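Local coordinates for cricket paralysis virus 1A protein (Cricket paralysis virus, PDB 6C3R), which suppresses RNA silencing in insect cells by inactivating host AGO2 and recruiting a ubiquitin ligase complex that promotes AGO2 degradation, at the interface of chains A and B. Residues are numbered along the deposited sequence; one frame, centred on the assembly and turned at random. Chains: chain A/B, Cricket paralysis virus 1A protein.

Contact 1 and contact 2 are separate patches of one two-fold symmetric interface, their C-alpha centres about 19 Å apart, and each recurs with the chains exchanged. Contact 1 is a backbone pairing beside a disulfide-linked turn; contact 2 sets a loop of chain A against helices of chain B. Helix 53-70 of chain B spans both, with B:Cys53 at its start in contact 1 and B:Arg58 further along in contact 2. A:His95 and A:Tyr97 of contact 2 belong to the segment, residues 93-101, that binds and inhibits AGO2. The pairing would therefore occupy part of that segment, although the structure alone does not establish a dimer in the cell.

Contact 1: the interface of chains A and B. Residues chain A 40-42; chain B 44-46, 51, 53.
Antiparallel beta pairing joins A:Glu42 to B:Tyr44, next to a cystine-linked turn of chain B. Two backbone bonds define this beta bridge: A:Glu42 N donates to B:Tyr44 O over 3.1 Å, and B:Tyr44 N returns a bond of 3.2 Å to A:Glu42 O. Both are fairly straight, at 156° at the hydrogen. The contact between A:Glu42 and B:Tyr44 is made by main-chain atoms, so the pairing probably depends more on strand register than on which side chains are present.

A:Ser41, just before the bridge, faces the disulfide with its CB. Its OG lies between backbone N and carbonyl carbon (chi1 72°), which points the hydroxyl away from B:Cys51 SG, and it is the CB methylene that makes the contact. That carbon is 3.3 Å from B:Tyr44 O and packs 3.6 Å from B:Cys51 SG. The sulfur is held in place by its 2.1 Å covalent bond to B:Cys45 SG; B:Cys53, whose disulfide partner is the cysteine at position 43, stands farther back, with its SG 4.4 Å from A:Ser41 CB.

A:Glu40 reaches the turn through its backbone. Its carbonyl O faces B:Met46 N at 3.6 Å, a separation not assigned as a hydrogen bond. The B:Met46 chain bends at chi2 and chi3, and its CB and CG skirt the same oxygen.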
ATOM      1  N   GLU A  40      -0.245 -13.252  10.116  1.00 67.75           N
ATOM      2  CA  GLU A  40      -1.403 -12.367  10.320  1.00 70.04           C
ATOM      3  C   GLU A  40      -1.123 -11.217  11.306  1.00 70.49           C
ATOM      4  O   GLU A  40      -0.074 -11.160  11.955  1.00 71.10           O
ATOM      5  CB  GLU A  40      -2.643 -13.187  10.727  1.00 71.41           C
ATOM      6  CG  GLU A  40      -3.249 -13.929   9.533  1.00 72.92           C
ATOM      7  CD  GLU A  40      -4.495 -14.749   9.859  1.00 74.73           C
ATOM      8  OE1 GLU A  40      -5.145 -14.496  10.900  1.00 73.99           O
ATOM      9  OE2 GLU A  40      -4.827 -15.651   9.050  1.00 75.47           O
ATOM     10  N   SER A  41      -2.076 -10.292  11.371  1.00 70.94           N
ATOM     11  CA  SER A  41      -2.023  -9.129  12.252  1.00 71.53           C
ATOM     12  C   SER A  41      -3.318  -9.052  13.018  1.00 72.25           C
ATOM     13  O   SER A  41      -4.279  -9.736  12.672  1.00 72.42           O
ATOM     14  CB  SER A  41      -1.895  -7.851  11.418  1.00 70.62           C
ATOM     15  OG  SER A  41      -3.113  -7.545  10.752  1.00 69.15           O
ATOM     16  N   GLU A  42      -3.341  -8.222  14.054  1.00 74.10           N
ATOM     17  CA  GLU A  42      -4.596  -7.806  14.681  1.00 77.49           C
ATOM     18  C   GLU A  42      -4.657  -6.314  14.457  1.00 75.34           C
ATOM     19  O   GLU A  42      -3.729  -5.617  14.838  1.00 71.35           O
ATOM     20  CB  GLU A  42      -4.644  -8.155  16.179  1.00 80.41           C
ATOM     21  CG  GLU A  42      -6.076  -8.216  16.725  1.00 83.59           C
ATOM     22  CD  GLU A  42      -6.171  -8.396  18.239  1.00 85.90           C
ATOM     23  OE1 GLU A  42      -5.434  -7.723  18.989  1.00 85.97           O
ATOM     24  OE2 GLU A  42      -7.017  -9.202  18.686  1.00 87.86           O
TER
ATOM     25  N   TYR B  44      -0.727  -4.545  15.358  1.00 68.93           N
ATOM     26  CA  TYR B  44       0.541  -5.241  15.483  1.00 69.86           C
ATOM     27  C   TYR B  44       0.533  -6.497  14.626  1.00 67.06           C
ATOM     28  O   TYR B  44      -0.519  -7.050  14.318  1.00 61.44           O
ATOM     29  CB  TYR B  44       0.818  -5.655  16.937  1.00 72.45           C
ATOM     30  CG  TYR B  44       0.501  -4.609  17.982  1.00 76.73           C
ATOM     31  CD1 TYR B  44       1.344  -3.508  18.185  1.00 80.03           C
ATOM     32  CD2 TYR B  44      -0.641  -4.722  18.785  1.00 79.57           C
ATOM     33  CE1 TYR B  44       1.051  -2.544  19.150  1.00 82.08           C
ATOM     34  CE2 TYR B  44      -0.942  -3.769  19.754  1.00 81.69           C
ATOM     35  CZ  TYR B  44      -0.096  -2.682  19.936  1.00 83.30           C
ATOM     36  OH  TYR B  44      -0.396  -1.740  20.893  1.00 85.46           O
ATOM     37  N   CYS B  45       1.745  -6.927  14.278  1.00 67.67           N
ATOM     38  CA  CYS B  45       2.014  -8.196  13.624  1.00 67.18           C
ATOM     39  C   CYS B  45       2.162  -9.294  14.678  1.00 69.51           C
ATOM     40  O   CYS B  45       1.823  -9.081  15.846  1.00 69.30           O
ATOM     41  CB  CYS B  45       3.294  -8.068  12.789  1.00 65.91           C
ATOM     42  SG  CYS B  45       3.241  -6.740  11.557  1.00 64.40           S
ATOM     43  N   MET B  46       2.625 -10.472  14.259  1.00 71.32           N
ATOM     44  CA  MET B  46       2.901 -11.584  15.165  1.00 72.45           C
ATOM     45  C   MET B  46       4.392 -11.890  15.178  1.00 73.13           C
ATOM     46  O   MET B  46       5.074 -11.724  16.192  1.00 73.44           O
ATOM     47  CB  MET B  46       2.098 -12.819  14.741  1.00 72.88           C
ATOM     48  CG  MET B  46       0.827 -13.017  15.538  1.00 73.52           C
ATOM     49  SD  MET B  46       1.184 -13.782  17.129  1.00 76.14           S
ATOM     50  CE  MET B  46       1.437 -15.504  16.674  1.00 74.76           C
ATOM     51  N   CYS B  51       3.988  -7.496   8.542  1.00 49.63           N
ATOM     52  CA  CYS B  51       2.611  -7.699   8.104  1.00 47.16           C
ATOM     53  C   CYS B  51       1.928  -6.456   7.509  1.00 43.40           C
ATOM     54  O   CYS B  51       0.761  -6.524   7.149  1.00 42.78           O
ATOM     55  CB  CYS B  51       1.789  -8.213   9.289  1.00 50.62           C
ATOM     56  SG  CYS B  51       1.450  -6.993  10.581  1.00 56.32           S
ATOM     57  N   CYS B  53       1.763  -3.329   9.158  1.00 38.21           N
ATOM     58  CA  CYS B  53       1.514  -2.329  10.195  1.00 40.19           C
ATOM     59  C   CYS B  53       2.473  -1.135  10.135  1.00 42.18           C
ATOM     60  O   CYS B  53       2.050   0.002  10.367  1.00 42.84           O
ATOM     61  CB  CYS B  53       1.566  -2.956  11.581  1.00 40.16           C
ATOM     62  SG  CYS B  53       0.116  -3.958  11.949  1.00 41.30           S
TER

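Contact 2: the interface of chains A and B. Residues chain A 95, 97; chain B 58, 86, 89-90.
The ring of A:Tyr97 lies against the aliphatic stem of B:Lys86, where a loop of chain A meets helix 77-90 of chain B. This loop holds the AGO2-inhibiting segment, and both A:Tyr97 and A:His95 are poorly ordered, so their side-chain geometry is approximate.

B:Lys86 can be traced outward atom by atom. CB stands back from the ring. CG, turned anti to the carbonyl carbon (chi1 -60°), comes 3.7 Å from A:Tyr97 CE1. CD then lies over the ring face, 3.7 Å from its centroid and displaced toward the rim, which gives a CH-pi contact. CE passes on to the far end of the tyrosine, 3.5 Å from A:Tyr97 CE2 and similarly near the phenolic OH. Finally, NZ, the terminal amine nitrogen, stops 3.4 Å from A:Tyr97 CE2. The lysine thus crosses the tyrosine at about a right angle: CG, CD and CE all touch the ring, and NZ lies past its rim, still on the same side of the ring plane.

B:Arg58, from helix 53-70, sends NH2 to the same side of the ring plane, nearer its root, 3.6 Å from A:Tyr97 CB. Its guanidinium is tilted 48° from the ring, so the two groups do not stack flat. If charged, B:Lys86 and B:Arg58 may polarise the aromatic ring, but no salt bridge is seen here.

B:Gln89 fits between the two chain A rings. Its OE1 points toward the CD1–CE1 flank of A:Tyr97, with the amide plane turned nearly perpendicular to that ring. On its other side, A:His95 CE1 packs 3.7 Å from B:Gln89 CB. The imidazole also offers NE2 to the main-chain O of B:Gln89 at 3.2 Å, a weak hydrogen bond bent to 141° at the hydrogen.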
ATOM      1  N   HIS A  95       8.400  -0.021   0.670  1.00122.07           N
ATOM      2  CA  HIS A  95       9.636   0.530   0.162  1.00127.95           C
ATOM      3  C   HIS A  95      10.211   1.447   1.250  1.00133.69           C
ATOM      4  O   HIS A  95       9.673   2.522   1.539  1.00135.68           O
ATOM      5  CB  HIS A  95       9.391   1.224  -1.192  1.00127.26           C
ATOM      6  CG  HIS A  95       8.871   2.617  -1.086  1.00126.96           C
ATOM      7  ND1 HIS A  95       9.667   3.721  -1.296  1.00128.16           N
ATOM      8  CD2 HIS A  95       7.643   3.087  -0.776  1.00126.02           C
ATOM      9  CE1 HIS A  95       8.947   4.814  -1.128  1.00127.40           C
ATOM     10  NE2 HIS A  95       7.716   4.455  -0.812  1.00126.73           N
ATOM     11  N   TYR A  97      12.120   4.023   3.203  1.00137.81           N
ATOM     12  CA  TYR A  97      12.398   5.357   2.645  1.00139.36           C
ATOM     13  C   TYR A  97      13.831   5.560   2.107  1.00137.65           C
ATOM     14  O   TYR A  97      14.809   5.342   2.826  1.00137.80           O
ATOM     15  CB  TYR A  97      12.055   6.461   3.664  1.00139.77           C
ATOM     16  CG  TYR A  97      12.391   7.847   3.160  1.00140.94           C
ATOM     17  CD1 TYR A  97      11.867   8.305   1.951  1.00140.11           C
ATOM     18  CD2 TYR A  97      13.256   8.689   3.865  1.00142.77           C
ATOM     19  CE1 TYR A  97      12.182   9.563   1.459  1.00139.57           C
ATOM     20  CE2 TYR A  97      13.574   9.953   3.383  1.00142.55           C
ATOM     21  CZ  TYR A  97      13.033  10.383   2.178  1.00141.82           C
ATOM     22  OH  TYR A  97      13.332  11.628   1.685  1.00143.73           O
TER
ATOM     23  N   ARG B  58       3.699   4.670  10.018  1.00 34.23           N
ATOM     24  CA  ARG B  58       4.437   5.694   9.289  1.00 34.73           C
ATOM     25  C   ARG B  58       3.523   6.770   8.712  1.00 34.96           C
ATOM     26  O   ARG B  58       3.860   7.957   8.726  1.00 35.85           O
ATOM     27  CB  ARG B  58       5.252   5.016   8.174  1.00 34.92           C
ATOM     28  CG  ARG B  58       5.982   5.914   7.197  1.00 34.40           C
ATOM     29  CD  ARG B  58       7.149   6.622   7.826  1.00 35.53           C
ATOM     30  NE  ARG B  58       8.110   7.051   6.810  1.00 37.25           N
ATOM     31  CZ  ARG B  58       9.192   7.792   7.043  1.00 38.36           C
ATOM     32  NH1 ARG B  58       9.480   8.206   8.276  1.00 39.29           N
ATOM     33  NH2 ARG B  58       9.989   8.135   6.028  1.00 38.79           N
ATOM     34  N   LYS B  86       7.298  12.023   1.389  1.00 34.77           N
ATOM     35  CA  LYS B  86       7.379  10.758   2.130  1.00 34.91           C
ATOM     36  C   LYS B  86       5.990  10.162   2.398  1.00 34.88           C
ATOM     37  O   LYS B  86       5.822   8.956   2.344  1.00 35.08           O
ATOM     38  CB  LYS B  86       8.144  10.937   3.441  1.00 35.88           C
ATOM     39  CG  LYS B  86       9.581  11.418   3.239  1.00 38.00           C
ATOM     40  CD  LYS B  86      10.433  11.350   4.498  1.00 39.25           C
ATOM     41  CE  LYS B  86      11.464  12.461   4.523  1.00 41.28           C
ATOM     42  NZ  LYS B  86      12.448  12.305   5.631  1.00 43.18           N
ATOM     43  N   GLN B  89       4.766   8.886  -1.127  1.00 46.40           N
ATOM     44  CA  GLN B  89       5.551   7.673  -1.325  1.00 49.33           C
ATOM     45  C   GLN B  89       4.970   6.483  -0.572  1.00 49.72           C
ATOM     46  O   GLN B  89       4.735   5.436  -1.149  1.00 52.64           O
ATOM     47  CB  GLN B  89       6.973   7.886  -0.842  1.00 51.86           C
ATOM     48  CG  GLN B  89       7.904   8.491  -1.853  1.00 55.49           C
ATOM     49  CD  GLN B  89       9.325   8.467  -1.342  1.00 59.80           C
ATOM     50  OE1 GLN B  89       9.565   8.665  -0.150  1.00 64.42           O
ATOM     51  NE2 GLN B  89      10.271   8.191  -2.226  1.00 62.28           N
ATOM     52  N   ASN B  90       4.748   6.668   0.723  1.00 49.21           N
ATOM     53  CA  ASN B  90       4.260   5.630   1.621  1.00 47.91           C
ATOM     54  C   ASN B  90       2.757   5.296   1.403  1.00 49.20           C
ATOM     55  O   ASN B  90       2.284   4.280   1.881  1.00 46.80           O
ATOM     56  CB  ASN B  90       4.534   6.117   3.049  1.00 49.15           C
ATOM     57  CG  ASN B  90       4.319   5.053   4.112  1.00 50.23           C
ATOM     58  OD1 ASN B  90       5.118   4.121   4.242  1.00 52.46           O
ATOM     59  ND2 ASN B  90       3.273   5.225   4.926  1.00 48.40           N
TER